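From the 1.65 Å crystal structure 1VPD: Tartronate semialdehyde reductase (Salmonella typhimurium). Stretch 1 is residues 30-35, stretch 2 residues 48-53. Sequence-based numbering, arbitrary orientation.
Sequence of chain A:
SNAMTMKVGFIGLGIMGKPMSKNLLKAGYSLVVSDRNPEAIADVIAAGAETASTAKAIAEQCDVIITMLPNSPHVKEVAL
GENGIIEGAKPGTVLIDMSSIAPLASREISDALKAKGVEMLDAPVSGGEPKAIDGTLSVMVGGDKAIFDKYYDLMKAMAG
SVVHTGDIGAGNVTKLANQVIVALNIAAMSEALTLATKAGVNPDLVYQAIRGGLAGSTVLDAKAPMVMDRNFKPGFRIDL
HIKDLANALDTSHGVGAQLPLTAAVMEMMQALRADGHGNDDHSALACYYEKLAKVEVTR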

# COMPACT_ATOMS: atom_id res chain seq x y z
N SER A 30 18.98 -12.52 -2.71
CA SER A 30 19.31 -12.25 -4.11
C SER A 30 18.02 -12.01 -4.87
O SER A 30 17.11 -12.84 -4.84
CB SER A 30 20.05 -13.45 -4.72
OG SER A 30 21.23 -13.69 -3.98
N LEU A 31 17.93 -10.87 -5.55
CA LEU A 31 16.70 -10.46 -6.23
C LEU A 31 16.87 -10.43 -7.73
O LEU A 31 17.95 -10.13 -8.25
CB LEU A 31 16.24 -9.07 -5.79
CG LEU A 31 15.93 -8.80 -4.32
CD1 LEU A 31 15.12 -7.51 -4.21
CD2 LEU A 31 15.20 -9.91 -3.65
N VAL A 32 15.79 -10.76 -8.43
CA VAL A 32 15.64 -10.46 -9.83
C VAL A 32 14.39 -9.57 -9.96
O VAL A 32 13.28 -10.00 -9.66
CB VAL A 32 15.47 -11.73 -10.70
CG1 VAL A 32 15.56 -11.38 -12.16
CG2 VAL A 32 16.52 -12.78 -10.34
N VAL A 33 14.61 -8.34 -10.42
CA VAL A 33 13.60 -7.29 -10.34
C VAL A 33 13.13 -6.77 -11.69
O VAL A 33 13.82 -6.89 -12.71
CB VAL A 33 14.09 -6.10 -9.46
CG1 VAL A 33 14.59 -6.60 -8.15
CG2 VAL A 33 15.15 -5.23 -10.15
N SER A 34 11.91 -6.23 -11.70
CA SER A 34 11.40 -5.53 -12.86
C SER A 34 10.44 -4.43 -12.42
O SER A 34 9.89 -4.46 -11.32
CB SER A 34 10.70 -6.47 -13.82
OG SER A 34 10.27 -5.75 -14.96
N ASP A 35 10.30 -3.44 -13.29
CA ASP A 35 9.36 -2.34 -13.16
C ASP A 35 9.15 -1.76 -14.55
O ASP A 35 9.98 -1.94 -15.44
CB ASP A 35 9.92 -1.28 -12.20
CG ASP A 35 8.91 -0.20 -11.90
OD1 ASP A 35 8.01 -0.48 -11.07
OD2 ASP A 35 8.91 0.93 -12.44
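Stretch 2 48-53: GAETAS

Within stretch 2 (Gly48 to Ser53), the extended run from Ala49 to Ala52 lies alongside the strand of stretch 1 and pairs with it in parallel over a short length. The two chains are not strictly aligned: the direction from CA of Leu31 to CA of Ser34 and that from CA of Ala49 to CA of Ala52 differ by 48°. Gly48 leaves the preceding helix in a Schellman motif, with phi/psi of 127/-6, backbone angles that call for glycine because a CB would be jammed against the carbonyl O of the residue before. From Ala49 to Ala52 the backbone is extended, with phi between -76° and -145° and psi between 157° and 175°.

Val32, Val33 and Glu50 cover the most surface in a contact that buries 330 Å² in all. Val32 lies beside Glu50, their CA atoms 4.6 Å apart, and Glu50 bonds to the residues flanking Val32, as parallel pairing requires: Glu50 N donates to Leu31 O at 2.9 Å, and Val33 N donates to Glu50 O at 2.9 Å. The same carbonyl receives a CA-H...O contact, Val32 CA to Glu50 O, at 3.4 Å. The side chains of Val32 and Glu50 share one face of the sheet, with Val32 CG2 4.4 Å from Glu50 CB. The t rotamer of Val32 also brings its CG1 to 4.1 Å from Ala52 CB.

Val33 points to the other face, as Thr51 does. Its CG1 packs against Ala49 at 3.8 Å from Ala49 CB, which also lies 4.1 Å from Leu31 CB, so this small methyl fits against two buried side chains. Past Glu50 the backbone pairing loosens, and the side chain of Thr51 (chi1 t) supplies the next bond: Thr51 OG1 donates to Val33 O at 2.7 Å. Thr51 CA approaches that oxygen too, with Thr51 CA to Val33 O at 3.4 Å.

Water extends the pairing beyond the direct bonds. One molecule accepts from Leu31 N (3.1 Å to the water O) and donates to Gly48 O (2.8 Å), bridging the chains ahead of the first direct bond. A second donates to Leu31 O (2.7 Å) and to Glu50 OE1 (3.1 Å), tying the Glu50 carboxylate to the carbonyl that already receives its backbone NH. Farther along, a third joins Ser34 OG (2.6 Å) to Ala52 O (2.6 Å), where Ser34 CB and Ala52 O stand 4.3 Å apart. Asp35 and Ser53 point away, and the contact ends before them.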

# COMPACT_ATOMS: atom_id res chain seq x y z
N GLY A 48 22.38 -3.98 -5.94
CA GLY A 48 22.76 -5.39 -5.93
C GLY A 48 21.84 -6.37 -6.66
O GLY A 48 22.18 -7.55 -6.78
N ALA A 49 20.68 -5.91 -7.14
CA ALA A 49 19.75 -6.82 -7.81
C ALA A 49 20.20 -7.19 -9.21
O ALA A 49 20.95 -6.46 -9.86
CB ALA A 49 18.36 -6.19 -7.89
N GLU A 50 19.71 -8.33 -9.68
CA GLU A 50 19.64 -8.61 -11.10
C GLU A 50 18.28 -8.24 -11.66
O GLU A 50 17.38 -7.81 -10.92
CB GLU A 50 19.91 -10.09 -11.34
CG GLU A 50 21.30 -10.49 -10.89
CD GLU A 50 21.64 -11.89 -11.31
OE1 GLU A 50 20.94 -12.81 -10.84
OE2 GLU A 50 22.58 -12.02 -12.14
N THR A 51 18.13 -8.36 -12.98
CA THR A 51 16.87 -8.07 -13.67
C THR A 51 16.63 -9.04 -14.82
O THR A 51 17.52 -9.81 -15.19
CB THR A 51 16.85 -6.60 -14.13
OG1 THR A 51 15.56 -6.27 -14.66
CG2 THR A 51 17.85 -6.33 -15.30
N ALA A 52 15.40 -9.07 -15.32
CA ALA A 52 15.05 -9.83 -16.53
C ALA A 52 13.99 -9.06 -17.29
O ALA A 52 13.35 -8.17 -16.71
CB ALA A 52 14.56 -11.22 -16.17
N SER A 53 13.78 -9.41 -18.56
CA SER A 53 13.01 -8.57 -19.48
C SER A 53 11.50 -8.78 -19.37
O SER A 53 10.73 -7.98 -19.92
CB SER A 53 13.46 -8.80 -20.93
OG SER A 53 14.78 -8.28 -21.16
O HOH W 1 20.75 -9.70 -5.81
O HOH W 2 19.84 -12.09 -8.07
O HOH W 3 11.56 -6.27 -17.12